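Local coordinates for protein alanine racemase (PDB 3E6E) that belongs to the alanine racemase family, whose members join an N-terminal TIM-type barrel to a C-terminal domain rich in beta strands, at residues E20-Q23 with K24-R28; V94-L97 with I98-D101; F181-Q184 with A185-K189. The protein carries 1 engineered substitution. All coordinates share one frame; numbering follows the deposited sequence.

Interaction 1: E20-Q23 with K24-R28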
loop_
_atom_site.group_PDB
_atom_site.type_symbol
_atom_site.label_atom_id
_atom_site.label_comp_id
_atom_site.label_asym_id
_atom_site.label_seq_id
_atom_site.Cartn_x
_atom_site.Cartn_y
_atom_site.Cartn_z
ATOM N N GLU A 20 -10.944 14.991 -19.270
ATOM C CA GLU A 20 -10.755 16.423 -19.433
ATOM C C GLU A 20 -9.300 16.839 -19.297
ATOM O O GLU A 20 -8.837 17.735 -20.002
ATOM C CB GLU A 20 -11.645 17.161 -18.426
ATOM C CG GLU A 20 -11.380 18.646 -18.285
ATOM C CD GLU A 20 -12.291 19.291 -17.246
ATOM O OE1 GLU A 20 -11.970 20.426 -16.805
ATOM O OE2 GLU A 20 -13.325 18.662 -16.881
ATOM N N ASN A 21 -8.570 16.197 -18.394
ATOM C CA ASN A 21 -7.165 16.544 -18.230
ATOM C C ASN A 21 -6.442 16.122 -19.516
ATOM O O ASN A 21 -5.539 16.815 -20.009
ATOM C CB ASN A 21 -6.567 15.818 -17.017
ATOM C CG ASN A 21 -7.176 16.268 -15.697
ATOM O OD1 ASN A 21 -7.005 15.609 -14.670
ATOM N ND2 ASN A 21 -7.882 17.393 -15.713
ATOM N N VAL A 22 -6.857 14.990 -20.070
ATOM C CA VAL A 22 -6.235 14.497 -21.286
ATOM C C VAL A 22 -6.575 15.329 -22.522
ATOM O O VAL A 22 -5.708 15.571 -23.358
ATOM C CB VAL A 22 -6.610 13.040 -21.533
ATOM C CG1 VAL A 22 -6.071 12.587 -22.891
ATOM C CG2 VAL A 22 -6.044 12.177 -20.409
ATOM N N GLN A 23 -7.828 15.762 -22.643
ATOM C CA GLN A 23 -8.222 16.582 -23.777
ATOM C C GLN A 23 -7.526 17.934 -23.738
ATOM O O GLN A 23 -7.034 18.406 -24.761
ATOM C CB GLN A 23 -9.724 16.818 -23.791
ATOM C CG GLN A 23 -10.505 15.839 -24.635
ATOM C CD GLN A 23 -11.799 16.442 -25.158
ATOM O OE1 GLN A 23 -11.783 17.314 -26.037
ATOM N NE2 GLN A 23 -12.929 15.993 -24.611
ATOM N N LYS A 24 -7.490 18.568 -22.569
ATOM C CA LYS A 24 -6.838 19.872 -22.462
ATOM C C LYS A 24 -5.466 19.796 -23.109
ATOM O O LYS A 24 -5.165 20.553 -24.030
ATOM C CB LYS A 24 -6.655 20.303 -21.000
ATOM C CG LYS A 24 -7.919 20.628 -20.220
ATOM C CD LYS A 24 -8.681 21.800 -20.784
ATOM C CE LYS A 24 -9.508 22.478 -19.687
ATOM N NZ LYS A 24 -10.271 21.518 -18.818
ATOM N N GLU A 25 -4.645 18.872 -22.622
ATOM C CA GLU A 25 -3.295 18.695 -23.137
ATOM C C GLU A 25 -3.261 18.374 -24.639
ATOM O O GLU A 25 -2.463 18.945 -25.374
ATOM C CB GLU A 25 -2.571 17.609 -22.325
ATOM C CG GLU A 25 -1.197 17.226 -22.849
ATOM C CD GLU A 25 -0.195 18.381 -22.857
ATOM O OE1 GLU A 25 0.864 18.228 -23.509
ATOM O OE2 GLU A 25 -0.454 19.427 -22.215
ATOM N N CYS A 26 -4.134 17.482 -25.094
ATOM C CA CYS A 26 -4.169 17.114 -26.506
ATOM C C CYS A 26 -4.388 18.309 -27.436
ATOM O O CYS A 26 -3.895 18.329 -28.566
ATOM C CB CYS A 26 -5.268 16.078 -26.762
ATOM S SG CYS A 26 -4.939 14.443 -26.097
ATOM N N GLN A 27 -5.135 19.296 -26.956
ATOM C CA GLN A 27 -5.438 20.491 -27.739
ATOM C C GLN A 27 -4.311 21.491 -27.642
ATOM O O GLN A 27 -4.116 22.329 -28.523
ATOM C CB GLN A 27 -6.726 21.143 -27.228
ATOM C CG GLN A 27 -7.992 20.437 -27.671
ATOM C CD GLN A 27 -9.230 20.984 -26.994
ATOM O OE1 GLN A 27 -9.414 22.204 -26.902
ATOM N NE2 GLN A 27 -10.097 20.085 -26.520
ATOM N N ARG A 28 -3.578 21.392 -26.548
ATOM C CA ARG A 28 -2.467 22.273 -26.256
ATOM C C ARG A 28 -1.262 21.724 -26.997
ATOM O O ARG A 28 -0.266 22.418 -27.202
ATOM C CB ARG A 28 -2.230 22.251 -24.746
ATOM C CG ARG A 28 -1.403 23.375 -24.194
ATOM C CD ARG A 28 -1.498 23.412 -22.667
ATOM N NE ARG A 28 -0.662 24.464 -22.092
ATOM C CZ ARG A 28 -0.788 25.756 -22.376
ATOM N NH1 ARG A 28 -1.717 26.163 -23.225
ATOM N NH2 ARG A 28 0.025 26.645 -21.821
#
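Glu20 and Lys24, one helical turn apart, meet through a salt bridge on helix 15-28, one of the helices of the TIM-type barrel domain. Glu20 OE1 lies 2.9 Å from Lys24 NZ. The two side chains run alongside each other in the same direction, but they reach the meeting point differently: Glu20 is stretched out, with CG anti to its backbone N, whereas Lys24 bends at its second and fourth torsions and curls its ammonium group back to the carboxylate. Around this pair, Glu20 also touches Lys244 and Lys24 touches Tyr241.

The backbone hydrogen bonds are those of an alpha helix. Lys24 N donates to Glu20 O, Cys26 N to Val22 O and Gln27 N to Gln23 O, each at 3.0 Å; the step between Glu25 N and Asn21 O is longer, 3.4 Å, and weak although straight.

Between the two segments the apolar contact is that of Val22 with Cys26. With the first torsion of Cys26 at -71°, SG sits beside its own backbone N and faces back along the helix, where it approaches Val22 CG1 at 3.9 Å. The buried Glu25 takes another course: its side chain bends at the second torsion and leads away from residues 20-23 to pack on Tyr241 and on Ile221 and Tyr223, so this side of the helix lies on strand 220-223. The Glu25 side chain is about 10 Å from a bound DCS ligand.

A second polar link, weaker than the salt bridge, joins two amides. The Gln23 and Gln27 side chains cross obliquely with their amide planes 50° apart, and Gln27 NE2 gives a weak, strongly bent hydrogen bond to Gln23 OE1 at 3.3 Å.

Interaction 2: V94-L97 with I98-D101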
loop_
_atom_site.group_PDB
_atom_site.type_symbol
_atom_site.label_atom_id
_atom_site.label_comp_id
_atom_site.label_asym_id
_atom_site.label_seq_id
_atom_site.Cartn_x
_atom_site.Cartn_y
_atom_site.Cartn_z
ATOM N N VAL A 94 9.232 -13.227 -24.124
ATOM C CA VAL A 94 9.177 -12.658 -25.470
ATOM C C VAL A 94 7.971 -13.215 -26.239
ATOM O O VAL A 94 7.274 -12.471 -26.941
ATOM C CB VAL A 94 10.465 -12.961 -26.261
ATOM C CG1 VAL A 94 10.434 -12.230 -27.593
ATOM C CG2 VAL A 94 11.669 -12.533 -25.463
ATOM N N PRO A 95 7.713 -14.532 -26.119
ATOM C CA PRO A 95 6.573 -15.124 -26.822
ATOM C C PRO A 95 5.237 -14.524 -26.396
ATOM O O PRO A 95 4.308 -14.448 -27.197
ATOM C CB PRO A 95 6.699 -16.623 -26.511
ATOM C CG PRO A 95 7.483 -16.670 -25.266
ATOM C CD PRO A 95 8.504 -15.578 -25.449
ATOM N N LEU A 96 5.123 -14.088 -25.146
ATOM C CA LEU A 96 3.872 -13.472 -24.722
ATOM C C LEU A 96 3.806 -12.101 -25.390
ATOM O O LEU A 96 2.742 -11.664 -25.835
ATOM C CB LEU A 96 3.805 -13.326 -23.198
ATOM C CG LEU A 96 3.821 -14.593 -22.333
ATOM C CD1 LEU A 96 3.613 -14.194 -20.882
ATOM C CD2 LEU A 96 2.738 -15.569 -22.763
ATOM N N LEU A 97 4.951 -11.427 -25.464
ATOM C CA LEU A 97 5.030 -10.121 -26.111
ATOM C C LEU A 97 4.392 -10.219 -27.500
ATOM O O LEU A 97 3.582 -9.368 -27.897
ATOM C CB LEU A 97 6.487 -9.694 -26.238
ATOM C CG LEU A 97 7.206 -9.521 -24.902
ATOM C CD1 LEU A 97 8.681 -9.244 -25.112
ATOM C CD2 LEU A 97 6.562 -8.380 -24.151
ATOM N N ILE A 98 4.768 -11.271 -28.229
ATOM C CA ILE A 98 4.249 -11.536 -29.567
ATOM C C ILE A 98 2.756 -11.864 -29.457
ATOM O O ILE A 98 1.935 -11.393 -30.257
ATOM C CB ILE A 98 5.006 -12.748 -30.221
ATOM C CG1 ILE A 98 6.499 -12.415 -30.390
ATOM C CG2 ILE A 98 4.377 -13.127 -31.556
ATOM C CD1 ILE A 98 6.799 -11.209 -31.268
ATOM N N GLN A 99 2.410 -12.662 -28.451
ATOM C CA GLN A 99 1.026 -13.063 -28.245
ATOM C C GLN A 99 0.086 -11.863 -28.106
ATOM O O GLN A 99 -0.947 -11.794 -28.778
ATOM C CB GLN A 99 0.923 -13.958 -27.012
ATOM C CG GLN A 99 -0.296 -14.875 -27.022
ATOM C CD GLN A 99 -0.470 -15.658 -25.718
ATOM O OE1 GLN A 99 0.450 -16.333 -25.246
ATOM N NE2 GLN A 99 -1.665 -15.572 -25.137
ATOM N N TYR A 100 0.448 -10.908 -27.253
ATOM C CA TYR A 100 -0.389 -9.726 -27.033
ATOM C C TYR A 100 0.055 -8.497 -27.822
ATOM O O TYR A 100 -0.351 -7.381 -27.506
ATOM C CB TYR A 100 -0.415 -9.372 -25.539
ATOM C CG TYR A 100 -0.990 -10.455 -24.650
ATOM C CD1 TYR A 100 -0.220 -11.542 -24.248
ATOM C CD2 TYR A 100 -2.329 -10.414 -24.252
ATOM C CE1 TYR A 100 -0.768 -12.562 -23.474
ATOM C CE2 TYR A 100 -2.889 -11.432 -23.482
ATOM C CZ TYR A 100 -2.107 -12.505 -23.099
ATOM O OH TYR A 100 -2.685 -13.541 -22.380
ATOM N N ASP A 101 0.869 -8.712 -28.852
ATOM C CA ASP A 101 1.409 -7.637 -29.692
ATOM C C ASP A 101 1.724 -6.416 -28.859
ATOM O O ASP A 101 1.182 -5.333 -29.075
ATOM C CB ASP A 101 0.440 -7.240 -30.810
ATOM C CG ASP A 101 1.097 -6.334 -31.857
ATOM O OD1 ASP A 101 2.026 -6.795 -32.555
ATOM O OD2 ASP A 101 0.690 -5.159 -31.978
#
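A Schellman motif ends helix 94-99: Leu97 O takes the backbone N of the residue after Asp101, while Asp101, the C-prime residue with positive phi, makes a weak 3.2 Å hydrogen bond from its N to Ile98 O. The helix belongs to the beta-alpha-beta unit between strands 83-85 and 103-106 of the TIM-type barrel. Three helical bonds lead into the turn. Ile98 N binds Val94 O and Gln99 N binds Pro95 O; Tyr100 N reaches Leu96 O at 2.8 Å.

Leu96 and Gln99 lie alongside, pointing the same way, and Leu96 CD2 touches Gln99 OE1 at 3.5 Å. Leu96 also packs on Leu68 of helix 68-76 and on His6 of the second subunit. Ile98 folds back over the preceding turn, its CG1 resting 3.5 Å from Val94 O. Beyond the helix end, Arg75 binds the carbonyls of Tyr100 and Asp101, while Asp101 OD1 forms a salt bridge with Arg128.

The first torsion of Tyr100, -61°, keeps its ring beside its own backbone N and therefore close to the carbonyl that this N binds: Leu96 O lies in the ring plane, at the edge, 3.4 Å from Tyr100 CD1.

Interaction 3: F181-Q184 with A185-K189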
loop_
_atom_site.group_PDB
_atom_site.type_symbol
_atom_site.label_atom_id
_atom_site.label_comp_id
_atom_site.label_asym_id
_atom_site.label_seq_id
_atom_site.Cartn_x
_atom_site.Cartn_y
_atom_site.Cartn_z
ATOM N N PHE A 181 18.016 19.555 -17.193
ATOM C CA PHE A 181 17.082 19.204 -18.258
ATOM C C PHE A 181 17.742 19.426 -19.615
ATOM O O PHE A 181 17.847 18.506 -20.436
ATOM C CB PHE A 181 15.817 20.065 -18.170
ATOM C CG PHE A 181 14.773 19.722 -19.210
ATOM C CD1 PHE A 181 13.900 18.654 -19.017
ATOM C CD2 PHE A 181 14.690 20.448 -20.394
ATOM C CE1 PHE A 181 12.964 18.319 -19.988
ATOM C CE2 PHE A 181 13.758 20.117 -21.373
ATOM C CZ PHE A 181 12.891 19.051 -21.173
ATOM N N GLU A 182 18.176 20.662 -19.837
ATOM C CA GLU A 182 18.837 21.055 -21.066
ATOM C C GLU A 182 19.931 20.060 -21.425
ATOM O O GLU A 182 20.069 19.663 -22.580
ATOM C CB GLU A 182 19.415 22.460 -20.900
ATOM C CG GLU A 182 18.525 23.530 -21.532
ATOM C CD GLU A 182 18.538 24.867 -20.812
ATOM O OE1 GLU A 182 19.629 25.431 -20.583
ATOM O OE2 GLU A 182 17.434 25.361 -20.492
ATOM N N LYS A 183 20.693 19.643 -20.418
ATOM C CA LYS A 183 21.766 18.675 -20.617
ATOM C C LYS A 183 21.208 17.383 -21.204
ATOM O O LYS A 183 21.690 16.905 -22.231
ATOM C CB LYS A 183 22.474 18.384 -19.291
ATOM C CG LYS A 183 23.514 17.278 -19.361
ATOM C CD LYS A 183 24.305 17.147 -18.057
ATOM C CE LYS A 183 25.125 18.414 -17.763
ATOM N NZ LYS A 183 26.140 18.241 -16.663
ATOM N N GLN A 184 20.187 16.821 -20.568
ATOM C CA GLN A 184 19.612 15.580 -21.081
ATOM C C GLN A 184 19.128 15.777 -22.502
ATOM O O GLN A 184 19.359 14.937 -23.358
ATOM C CB GLN A 184 18.460 15.086 -20.197
ATOM C CG GLN A 184 18.920 14.558 -18.840
ATOM C CD GLN A 184 17.815 13.861 -18.079
ATOM O OE1 GLN A 184 17.326 12.810 -18.497
ATOM N NE2 GLN A 184 17.416 14.444 -16.951
ATOM N N ALA A 185 18.468 16.896 -22.756
ATOM C CA ALA A 185 17.981 17.175 -24.096
ATOM C C ALA A 185 19.163 17.136 -25.073
ATOM O O ALA A 185 19.071 16.561 -26.164
ATOM C CB ALA A 185 17.305 18.536 -24.126
ATOM N N GLY A 186 20.272 17.744 -24.662
ATOM C CA GLY A 186 21.459 17.757 -25.491
ATOM C C GLY A 186 21.917 16.352 -25.847
ATOM O O GLY A 186 21.995 16.004 -27.023
ATOM N N ARG A 187 22.210 15.538 -24.837
ATOM C CA ARG A 187 22.658 14.170 -25.057
ATOM C C ARG A 187 21.706 13.385 -25.957
ATOM O O ARG A 187 22.136 12.521 -26.718
ATOM C CB ARG A 187 22.810 13.425 -23.724
ATOM C CG ARG A 187 23.925 13.927 -22.800
ATOM C CD ARG A 187 23.996 13.079 -21.522
ATOM N NE ARG A 187 24.991 13.570 -20.565
ATOM C CZ ARG A 187 25.240 13.008 -19.380
ATOM N NH1 ARG A 187 24.564 11.930 -18.996
ATOM N NH2 ARG A 187 26.174 13.513 -18.583
ATOM N N PHE A 188 20.413 13.676 -25.875
ATOM C CA PHE A 188 19.451 12.956 -26.693
ATOM C C PHE A 188 19.454 13.485 -28.115
ATOM O O PHE A 188 18.953 12.827 -29.030
ATOM C CB PHE A 188 18.038 13.065 -26.117
ATOM C CG PHE A 188 17.047 12.156 -26.790
ATOM C CD1 PHE A 188 17.158 10.776 -26.670
ATOM C CD2 PHE A 188 16.027 12.675 -27.565
ATOM C CE1 PHE A 188 16.265 9.931 -27.316
ATOM C CE2 PHE A 188 15.134 11.842 -28.212
ATOM C CZ PHE A 188 15.250 10.473 -28.091
ATOM N N LYS A 189 19.995 14.684 -28.301
ATOM C CA LYS A 189 20.066 15.249 -29.640
ATOM C C LYS A 189 21.185 14.491 -30.342
ATOM O O LYS A 189 21.030 14.033 -31.474
ATOM C CB LYS A 189 20.383 16.746 -29.603
ATOM C CG LYS A 189 20.026 17.450 -30.900
ATOM C CD LYS A 189 20.380 18.942 -30.932
ATOM C CE LYS A 189 19.481 19.802 -30.033
ATOM N NZ LYS A 189 19.908 19.875 -28.590
#
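Ala185 meets the preceding turn with both its methyl group and its backbone. Its CB comes within 3.4 Å of Glu182 O, and its N donates a nearly straight hydrogen bond to Phe181 O at 2.9 Å. Glu182 O is at the same time the acceptor for Gly186 N, at 2.8 Å, so this carbonyl has an amide and a methyl group close by. The carboxylate of Glu182 turns elsewhere, with OE2 hydrogen-bonded to Thr178 OG1.

Arg187 leans back toward Lys183. Their aliphatic chains run alongside in the same direction, and Lys183 CD approaches Arg187 NH2 at 4.1 Å, obliquely to the guanidinium plane. Lys183 CG, anti to the backbone N (chi1 174°), carries the chain outward from the helix; a bend at the third torsion (-64°) then turns its outer end. Arg187 CG, beside its own backbone N (chi1 -67°), starts that chain back toward Lys183. Lys183 NZ remains 5.1 Å from Arg187 NH2, and the crowding of like charges is probably eased by Glu263 of the second subunit, whose OE2 forms a salt bridge with that same NH2. Beneath the side chains, Arg187 N binds Lys183 O.

The turn belongs to helix 179-193, the crossover helix of the beta-alpha-beta unit between strands 165-167 and 201-203 of the TIM-type barrel. Gln184 occupies its buried side, packed on Phe170 and Ser171, with its side chain about 10 Å from a bound DCS ligand. Phe181, one turn earlier, stacks its ring with those of Phe170 and His213, while Phe188, one turn later, packs on Val133 and Val204. Gln184 O is joined to the next turn by Phe188 N at 3.0 Å, and Phe188 CB lies 3.6 Å from the same oxygen.

Overall arrangement
From the N terminus the three contacts follow in series, none nested in or crossing another. Each joins adjacent turns without a residue between its segments, so none closes a loop. Interaction 1 comes first, on helix 15-28 beside strand 220-223, the last of the parallel barrel strands. Interaction 2 ends helix 94-99 and turns the chain toward strand 103-106; interaction 3 lies in helix 179-193, leading to strand 201-203. The nearest atoms of interactions 1 and 3 are about 12 Å apart. The other two pairs lie farther apart. Interactions 2 and 3 also touch the second subunit.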